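Local coordinates for protein putative Acetyltransferase from the GNAT family (Novosphingobium aromaticivorans DSM 12444, PDB 3EC4) that probably transfers an acyl group from acyl-coenzyme A to an acceptor that is not yet known, as expected of a GNAT-family acetyltransferase, at residues A[27-31]-A[42-47]; A[61-67]-A[218-224]; A[139-145]-A[169-174]. All blocks are in the same frame, centred on the assembly; numbering follows the deposited sequence.

Contact 1 of 3, residues A[27-31]-A[42-47]; sequences SGNLR and AAAPGA
N29 and A44 meet through both backbone and side chain where two short antiparallel strands open out into turns. R31 and A42 form a hydrogen-bonded pair, with R31 N reaching A42 O at 2.9 Å (N-H...O angle 171°) and A42 N returning to R31 O at 2.9 Å. Beyond the non-hydrogen-bonded pair L30-A43, A44 N donates to N29 O at 2.9 Å, and the CA-H of A43 approaches that same carbonyl oxygen at 3.5 Å. This is the open end of the beta hairpin 30-32/41-43: a type II' turn over S27 to L30 leads into the first strand, and a type II turn over A44 to A47 follows the second. On the face of L30 and A43 the L30 CD2 methyl meets A43 CB at 3.8 Å. At the turns, the N29 side chain lies against two alanine methyls: its amide carbon CG is 3.4 Å from A44 CB, while N29 CB sits 3.7 Å from A47 CB. R31 points to the other face, beside A42. Its extended chain leads away from the partner strand to W13 of helix 11-17, making a cation-pi contact and a hydrogen bond from NH1 to the W13 carbonyl.

Contact 2 of 3, residues A[61-67]-A[218-224]; sequences EIWLVEP and AMTATLL
T222 O receives L64 N in a hydrogen bond of 2.8 Å, nearly straight at 168°, and has W63 CA 3.3 Å away as a CA-H...O contact. The bond belongs to an antiparallel ladder that lays strand 61-66 along strand 214-226 at one margin of the mixed GNAT sheet. Hydrogen-bonded pairs I62-L224, L64-T222 and E66-T220 alternate with W63-L223 and V65-A221. On the face of W63 and L223, the CD1 methyl of L223 makes a CH-pi contact, 3.4 Å from the centroid of the indole five-membered ring and 10° from its normal. With L223 CG anti to the backbone N (chi1 -177°), this branch comes over the ring, whose six-membered part reaches A221, W63 CZ3 lying 3.6 Å from A221 CB. An alanine at W63 would remove the indole and is likely to leave L223 CD1 without its ring face and A221 CB without its contact with CZ3. The reverse face carries L64 CD1 against L224 CD1 at 3.7 Å, and E66, whose carboxylate forms a salt bridge to R10. At the P67 end the selenomethionine M219, bent at chi2 and chi3, folds back over the E66-P67 junction, placing its CE methyl 3.6 Å from E66 C.

Contact 3 of 3, residues A[139-145]-A[169-174]; sequences IDGRLAA and YRGRGL
I139 and R142 close a type I' turn, their backbones joined by reciprocal hydrogen bonds, and the turn faces the irregular loop 169-173, with no direct hydrogen bond between the two segments. Y169 carries most of the contact. A144 and I139 both come obliquely from the same side of its ring: A144 CB is 3.6 Å from Y169 CD2, and I139 CG2 lies 3.7 Å from Y169 CE1, across the ring from CD2. The first torsion of Y169 sets CG anti to its carbonyl carbon (chi1 -53°), directing the ring toward the turn, where its hydroxyl meets the aliphatic part of R142, with R142 CD 3.4 Å from Y169 OH. A water joins the polar ends: it lies 2.6 Å from Y169 OH and donates to D140 OD2, while its bond from R142 NH1 is weak. I139 CD1 extends farther, to L174 CD1 at 4.0 Å, and meets R172 NH1 obliquely; Y169 CD1 lies over one face of that guanidinium, toward its rim. A145 CB meets L174 CB at 3.9 Å. The loop fits the Q/R-x-x-G-x-G/A signature of GNAT enzymes, R170 opening it and G173 supplying its glycine; in relatives it holds the acetyl-CoA pyrophosphate, and probably does so here. G173 is the N-cap of helix 174-188, so the contact sets the hairpin 134-139/142-149 against the start of that helix, while L143 turns away to E111 and M112 of helix 109-118.

How the contacts relate
From the N terminus, contact 1 comes first and closes a short loop of ten residues within the hairpin 30-32/41-43. The chain then enters strand 61-66, the first side of contact 2, which is completed only 150 residues later by strand 214-226, near the C terminus. Contact 3 falls within that long interval, joining the turn before strand 142-149 to the loop before helix 174-188; no two contacts cross. Contacts 1 and 2 touch, A42 CB lying 3.8 Å from E66 OE2, so the hairpin adjoins the margin of the main sheet. Contact 3 reaches the same sheet through strand 142-149 but lies across the chain's centre from contact 2, their nearest atoms about 17 Å apart.

Contact 1 of 3, residues A[27-31]-A[42-47]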
loop_
_atom_site.group_PDB
_atom_site.type_symbol
_atom_site.label_atom_id
_atom_site.label_comp_id
_atom_site.label_asym_id
_atom_site.label_seq_id
_atom_site.Cartn_x
_atom_site.Cartn_y
_atom_site.Cartn_z
ATOM N N SER A 27 8.839 -19.181 -2.272
ATOM C CA SER A 27 8.321 -20.512 -1.993
ATOM C C SER A 27 8.586 -20.815 -0.546
ATOM O O SER A 27 9.405 -20.161 0.079
ATOM C CB SER A 27 9.016 -21.563 -2.868
ATOM O OG SER A 27 10.427 -21.488 -2.681
ATOM N N GLY A 28 7.870 -21.811 -0.039
ATOM C CA GLY A 28 8.143 -22.372 1.268
ATOM C C GLY A 28 7.783 -21.407 2.362
ATOM O O GLY A 28 6.658 -20.893 2.411
ATOM N N ASN A 29 8.746 -21.123 3.233
ATOM C CA ASN A 29 8.488 -20.233 4.348
ATOM C C ASN A 29 8.832 -18.779 4.074
ATOM O O ASN A 29 8.890 -17.964 5.005
ATOM C CB ASN A 29 9.267 -20.692 5.604
ATOM C CG ASN A 29 8.503 -21.727 6.403
ATOM O OD1 ASN A 29 7.280 -21.896 6.220
ATOM N ND2 ASN A 29 9.207 -22.404 7.301
ATOM N N LEU A 30 9.027 -18.450 2.801
ATOM C CA LEU A 30 9.211 -17.060 2.400
ATOM C C LEU A 30 8.142 -16.698 1.413
ATOM O O LEU A 30 7.752 -17.514 0.574
ATOM C CB LEU A 30 10.613 -16.846 1.773
ATOM C CG LEU A 30 11.789 -17.046 2.751
ATOM C CD1 LEU A 30 13.143 -16.958 2.026
ATOM C CD2 LEU A 30 11.770 -16.103 3.954
ATOM N N ARG A 31 7.653 -15.482 1.541
ATOM C CA ARG A 31 6.740 -14.907 0.557
ATOM C C ARG A 31 7.290 -13.585 0.087
ATOM O O ARG A 31 7.689 -12.734 0.896
ATOM C CB ARG A 31 5.316 -14.740 1.116
ATOM C CG ARG A 31 4.709 -16.093 1.469
ATOM C CD ARG A 31 3.353 -16.026 2.125
ATOM N NE ARG A 31 2.998 -17.381 2.597
ATOM C CZ ARG A 31 1.981 -17.658 3.404
ATOM N NH1 ARG A 31 1.168 -16.690 3.840
ATOM N NH2 ARG A 31 1.762 -18.923 3.766
ATOM N N ALA A 42 7.782 -11.250 3.368
ATOM C CA ALA A 42 7.462 -11.706 4.709
ATOM C C ALA A 42 8.010 -13.120 4.885
ATOM O O ALA A 42 8.135 -13.894 3.906
ATOM C CB ALA A 42 5.937 -11.668 4.956
ATOM N N ALA A 43 8.312 -13.455 6.124
ATOM C CA ALA A 43 8.824 -14.799 6.493
ATOM C C ALA A 43 7.901 -15.495 7.503
ATOM O O ALA A 43 7.241 -14.850 8.324
ATOM C CB ALA A 43 10.251 -14.679 7.081
ATOM N N ALA A 44 7.890 -16.822 7.474
ATOM C CA ALA A 44 7.167 -17.573 8.478
ATOM C C ALA A 44 7.798 -17.246 9.817
ATOM O O ALA A 44 8.982 -16.981 9.880
ATOM C CB ALA A 44 7.251 -19.101 8.213
ATOM N N PRO A 45 7.009 -17.278 10.905
ATOM C CA PRO A 45 7.652 -17.150 12.214
ATOM C C PRO A 45 8.772 -18.181 12.363
ATOM O O PRO A 45 8.602 -19.336 12.008
ATOM C CB PRO A 45 6.518 -17.443 13.194
ATOM C CG PRO A 45 5.270 -17.207 12.456
ATOM C CD PRO A 45 5.574 -17.568 11.017
ATOM N N GLY A 46 9.931 -17.754 12.839
ATOM C CA GLY A 46 11.091 -18.627 12.973
ATOM C C GLY A 46 11.992 -18.738 11.753
ATOM O O GLY A 46 13.144 -19.147 11.881
ATOM N N ALA A 47 11.489 -18.351 10.585
ATOM C CA ALA A 47 12.191 -18.524 9.313
ATOM C C ALA A 47 12.815 -17.230 8.735
ATOM O O ALA A 47 13.169 -17.165 7.556
ATOM C CB ALA A 47 11.218 -19.119 8.323
#

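Contact 2 of 3, residues A[61-67]-A[218-224]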
loop_
_atom_site.group_PDB
_atom_site.type_symbol
_atom_site.label_atom_id
_atom_site.label_comp_id
_atom_site.label_asym_id
_atom_site.label_seq_id
_atom_site.Cartn_x
_atom_site.Cartn_y
_atom_site.Cartn_z
ATOM N N GLU A 61 16.592 -4.424 -1.927
ATOM C CA GLU A 61 15.965 -4.162 -0.632
ATOM C C GLU A 61 14.577 -4.769 -0.582
ATOM O O GLU A 61 13.980 -5.033 -1.616
ATOM C CB GLU A 61 15.952 -2.674 -0.343
ATOM C CG GLU A 61 15.195 -1.856 -1.342
ATOM C CD GLU A 61 15.384 -0.351 -1.194
ATOM O OE1 GLU A 61 16.463 0.113 -0.675
ATOM O OE2 GLU A 61 14.409 0.353 -1.596
ATOM N N ILE A 62 14.072 -5.000 0.620
ATOM C CA ILE A 62 12.716 -5.488 0.799
ATOM C C ILE A 62 12.055 -4.739 1.951
ATOM O O ILE A 62 12.694 -4.395 2.968
ATOM C CB ILE A 62 12.651 -7.022 1.055
ATOM C CG1 ILE A 62 13.603 -7.451 2.201
ATOM C CG2 ILE A 62 12.925 -7.834 -0.238
ATOM C CD1 ILE A 62 13.348 -8.898 2.664
ATOM N N TRP A 63 10.767 -4.467 1.778
ATOM C CA TRP A 63 9.959 -3.888 2.814
ATOM C C TRP A 63 9.117 -4.969 3.435
ATOM O O TRP A 63 8.458 -5.758 2.726
ATOM C CB TRP A 63 8.996 -2.828 2.289
ATOM C CG TRP A 63 9.579 -1.479 2.100
ATOM C CD1 TRP A 63 9.999 -0.933 0.937
ATOM C CD2 TRP A 63 9.778 -0.491 3.109
ATOM N NE1 TRP A 63 10.450 0.344 1.141
ATOM C CE2 TRP A 63 10.321 0.646 2.468
ATOM C CE3 TRP A 63 9.566 -0.449 4.491
ATOM C CZ2 TRP A 63 10.672 1.799 3.161
ATOM C CZ3 TRP A 63 9.923 0.714 5.171
ATOM C CH2 TRP A 63 10.465 1.812 4.499
ATOM N N LEU A 64 9.100 -4.927 4.766
ATOM C CA LEU A 64 8.264 -5.769 5.614
ATOM C C LEU A 64 7.283 -4.909 6.429
ATOM O O LEU A 64 7.627 -3.820 6.873
ATOM C CB LEU A 64 9.129 -6.617 6.538
ATOM C CG LEU A 64 10.228 -7.426 5.852
ATOM C CD1 LEU A 64 11.561 -6.808 6.168
ATOM C CD2 LEU A 64 10.170 -8.910 6.276
ATOM N N VAL A 65 6.081 -5.417 6.586
ATOM C CA VAL A 65 4.985 -4.730 7.322
ATOM C C VAL A 65 4.504 -5.744 8.353
ATOM O O VAL A 65 3.893 -6.761 7.992
ATOM C CB VAL A 65 3.847 -4.229 6.402
ATOM C CG1 VAL A 65 2.807 -3.489 7.240
ATOM C CG2 VAL A 65 4.430 -3.300 5.312
ATOM N N GLU A 66 4.882 -5.497 9.608
ATOM C CA GLU A 66 4.651 -6.417 10.713
ATOM C C GLU A 66 4.258 -5.651 11.947
ATOM O O GLU A 66 4.387 -4.439 11.965
ATOM C CB GLU A 66 5.887 -7.261 10.973
ATOM C CG GLU A 66 6.381 -8.020 9.736
ATOM C CD GLU A 66 5.523 -9.229 9.342
ATOM O OE1 GLU A 66 4.694 -9.669 10.157
ATOM O OE2 GLU A 66 5.687 -9.769 8.206
ATOM N N PRO A 67 3.785 -6.341 12.995
ATOM C CA PRO A 67 3.486 -5.547 14.203
ATOM C C PRO A 67 4.737 -4.838 14.812
ATOM O O PRO A 67 4.647 -3.668 15.156
ATOM C CB PRO A 67 2.856 -6.587 15.152
ATOM C CG PRO A 67 2.240 -7.614 14.248
ATOM C CD PRO A 67 3.309 -7.735 13.119
ATOM N N ALA A 218 -1.098 -0.091 15.982
ATOM C CA ALA A 218 0.224 0.278 15.516
ATOM C C ALA A 218 0.852 -0.882 14.770
ATOM O O ALA A 218 0.640 -2.078 15.101
ATOM C CB ALA A 218 1.122 0.710 16.693
HETATM N N MSE A 219 1.599 -0.526 13.727
HETATM C CA MSE A 219 2.404 -1.469 12.963
HETATM C C MSE A 219 3.776 -0.850 12.707
HETATM O O MSE A 219 4.012 0.316 13.014
HETATM C CB MSE A 219 1.718 -1.853 11.634
HETATM C CG MSE A 219 0.320 -2.469 11.783
HETATM SE SE MSE A 219 0.416 -4.300 12.342
HETATM C CE MSE A 219 0.946 -5.026 10.639
ATOM N N THR A 220 4.679 -1.642 12.135
ATOM C CA THR A 220 6.011 -1.182 11.751
ATOM C C THR A 220 6.401 -1.674 10.361
ATOM O O THR A 220 6.333 -2.883 10.076
ATOM C CB THR A 220 7.067 -1.684 12.734
ATOM O OG1 THR A 220 6.646 -1.361 14.069
ATOM C CG2 THR A 220 8.436 -1.076 12.457
ATOM N N ALA A 221 6.825 -0.719 9.530
ATOM C CA ALA A 221 7.437 -1.014 8.230
ATOM C C ALA A 221 8.941 -1.049 8.424
ATOM O O ALA A 221 9.521 -0.067 8.921
ATOM C CB ALA A 221 7.075 0.068 7.213
ATOM N N THR A 222 9.558 -2.171 8.063
ATOM C CA THR A 222 11.034 -2.315 8.083
ATOM C C THR A 222 11.585 -2.469 6.653
ATOM O O THR A 222 11.072 -3.277 5.882
ATOM C CB THR A 222 11.478 -3.538 8.915
ATOM O OG1 THR A 222 11.125 -3.385 10.311
ATOM C CG2 THR A 222 12.963 -3.788 8.755
ATOM N N LEU A 223 12.610 -1.686 6.324
ATOM C CA LEU A 223 13.336 -1.772 5.062
ATOM C C LEU A 223 14.701 -2.410 5.318
ATOM O O LEU A 223 15.563 -1.849 6.038
ATOM C CB LEU A 223 13.479 -0.378 4.429
ATOM C CG LEU A 223 14.166 -0.388 3.064
ATOM C CD1 LEU A 223 13.323 -1.218 2.044
ATOM C CD2 LEU A 223 14.343 1.081 2.633
ATOM N N LEU A 224 14.875 -3.608 4.758
ATOM C CA LEU A 224 16.127 -4.336 4.822
ATOM C C LEU A 224 16.850 -4.297 3.483
ATOM O O LEU A 224 16.234 -4.533 2.409
ATOM C CB LEU A 224 15.923 -5.817 5.237
ATOM C CG LEU A 224 15.296 -6.089 6.617
ATOM C CD1 LEU A 224 15.128 -7.631 6.784
ATOM C CD2 LEU A 224 16.096 -5.457 7.772
HETATM O O HOH W 1 2.223 -3.248 17.201
#

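Contact 3 of 3, residues A[139-145]-A[169-174]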
loop_
_atom_site.group_PDB
_atom_site.type_symbol
_atom_site.label_atom_id
_atom_site.label_comp_id
_atom_site.label_asym_id
_atom_site.label_seq_id
_atom_site.Cartn_x
_atom_site.Cartn_y
_atom_site.Cartn_z
ATOM N N ILE A 139 -6.956 17.804 -14.489
ATOM C CA ILE A 139 -7.067 19.267 -14.432
ATOM C C ILE A 139 -6.174 19.823 -15.563
ATOM O O ILE A 139 -4.997 19.461 -15.664
ATOM C CB ILE A 139 -6.589 19.809 -13.061
ATOM C CG1 ILE A 139 -7.514 19.343 -11.945
ATOM C CG2 ILE A 139 -6.502 21.363 -13.072
ATOM C CD1 ILE A 139 -7.143 19.864 -10.557
ATOM N N ASP A 140 -6.746 20.665 -16.421
ATOM C CA ASP A 140 -6.061 21.222 -17.621
ATOM C C ASP A 140 -5.497 20.101 -18.476
ATOM O O ASP A 140 -4.391 20.216 -19.024
ATOM C CB ASP A 140 -4.902 22.178 -17.244
ATOM C CG ASP A 140 -5.319 23.278 -16.257
ATOM O OD1 ASP A 140 -6.373 23.915 -16.485
ATOM O OD2 ASP A 140 -4.572 23.504 -15.265
ATOM N N GLY A 141 -6.220 18.986 -18.525
ATOM C CA GLY A 141 -5.743 17.789 -19.228
ATOM C C GLY A 141 -4.647 16.983 -18.575
ATOM O O GLY A 141 -4.274 15.937 -19.077
ATOM N N ARG A 142 -4.121 17.449 -17.451
ATOM C CA ARG A 142 -3.092 16.722 -16.714
ATOM C C ARG A 142 -3.712 15.817 -15.649
ATOM O O ARG A 142 -4.783 16.121 -15.124
ATOM C CB ARG A 142 -2.136 17.694 -16.072
ATOM C CG ARG A 142 -1.573 18.660 -17.053
ATOM C CD ARG A 142 -0.395 19.463 -16.538
ATOM N NE ARG A 142 0.153 20.208 -17.677
ATOM C CZ ARG A 142 -0.221 21.427 -18.084
ATOM N NH1 ARG A 142 -1.118 22.153 -17.431
ATOM N NH2 ARG A 142 0.353 21.936 -19.166
ATOM N N LEU A 143 -3.024 14.721 -15.329
ATOM C CA LEU A 143 -3.412 13.845 -14.212
ATOM C C LEU A 143 -2.995 14.526 -12.928
ATOM O O LEU A 143 -1.836 14.523 -12.595
ATOM C CB LEU A 143 -2.741 12.477 -14.330
ATOM C CG LEU A 143 -3.051 11.433 -13.237
ATOM C CD1 LEU A 143 -4.561 11.166 -13.203
ATOM C CD2 LEU A 143 -2.224 10.182 -13.404
ATOM N N ALA A 144 -3.953 15.109 -12.216
ATOM C CA ALA A 144 -3.655 15.925 -11.033
ATOM C C ALA A 144 -3.314 15.103 -9.798
ATOM O O ALA A 144 -2.521 15.497 -8.975
ATOM C CB ALA A 144 -4.809 16.825 -10.754
ATOM N N ALA A 145 -3.965 13.952 -9.668
ATOM C CA ALA A 145 -3.966 13.180 -8.432
ATOM C C ALA A 145 -4.524 11.820 -8.758
ATOM O O ALA A 145 -5.283 11.668 -9.714
ATOM C CB ALA A 145 -4.844 13.833 -7.355
ATOM N N TYR A 169 -1.410 20.973 -7.480
ATOM C CA TYR A 169 -2.849 20.726 -7.313
ATOM C C TYR A 169 -3.276 20.381 -5.882
ATOM O O TYR A 169 -4.414 19.908 -5.648
ATOM C CB TYR A 169 -3.324 19.612 -8.245
ATOM C CG TYR A 169 -2.944 19.881 -9.673
ATOM C CD1 TYR A 169 -3.448 20.985 -10.359
ATOM C CD2 TYR A 169 -2.066 19.043 -10.326
ATOM C CE1 TYR A 169 -3.058 21.236 -11.684
ATOM C CE2 TYR A 169 -1.687 19.269 -11.644
ATOM C CZ TYR A 169 -2.170 20.360 -12.311
ATOM O OH TYR A 169 -1.758 20.541 -13.605
ATOM N N ARG A 170 -2.380 20.594 -4.940
ATOM C CA ARG A 170 -2.675 20.312 -3.534
ATOM C C ARG A 170 -3.557 21.396 -2.937
ATOM O O ARG A 170 -3.723 22.484 -3.508
ATOM C CB ARG A 170 -1.398 20.093 -2.743
ATOM C CG ARG A 170 -0.821 18.756 -3.057
ATOM C CD ARG A 170 0.440 18.508 -2.341
ATOM N NE ARG A 170 1.097 17.321 -2.888
ATOM C CZ ARG A 170 2.354 16.965 -2.644
ATOM N NH1 ARG A 170 3.114 17.695 -1.834
ATOM N NH2 ARG A 170 2.853 15.877 -3.205
ATOM N N GLY A 171 -4.189 21.055 -1.815
ATOM C CA GLY A 171 -5.063 21.979 -1.126
ATOM C C GLY A 171 -6.376 22.208 -1.819
ATOM O O GLY A 171 -7.052 23.196 -1.503
ATOM N N ARG A 172 -6.779 21.297 -2.723
ATOM C CA ARG A 172 -8.089 21.402 -3.412
ATOM C C ARG A 172 -9.064 20.268 -3.073
ATOM O O ARG A 172 -10.100 20.151 -3.693
ATOM C CB ARG A 172 -7.914 21.353 -4.925
ATOM C CG ARG A 172 -6.931 22.354 -5.444
ATOM C CD ARG A 172 -7.042 22.443 -6.935
ATOM N NE ARG A 172 -5.870 23.135 -7.449
ATOM C CZ ARG A 172 -5.761 23.621 -8.680
ATOM N NH1 ARG A 172 -6.758 23.508 -9.538
ATOM N NH2 ARG A 172 -4.633 24.211 -9.043
ATOM N N GLY A 173 -8.720 19.421 -2.123
ATOM C CA GLY A 173 -9.607 18.319 -1.726
ATOM C C GLY A 173 -9.576 17.093 -2.618
ATOM O O GLY A 173 -10.465 16.229 -2.562
ATOM N N LEU A 174 -8.542 16.971 -3.427
ATOM C CA LEU A 174 -8.528 15.861 -4.410
ATOM C C LEU A 174 -8.347 14.520 -3.749
ATOM O O LEU A 174 -9.065 13.543 -4.103
ATOM C CB LEU A 174 -7.492 16.079 -5.487
ATOM C CG LEU A 174 -7.726 17.364 -6.283
ATOM C CD1 LEU A 174 -6.696 17.501 -7.409
ATOM C CD2 LEU A 174 -9.159 17.461 -6.775
HETATM O O HOH W 2 -2.183 22.803 -14.849
#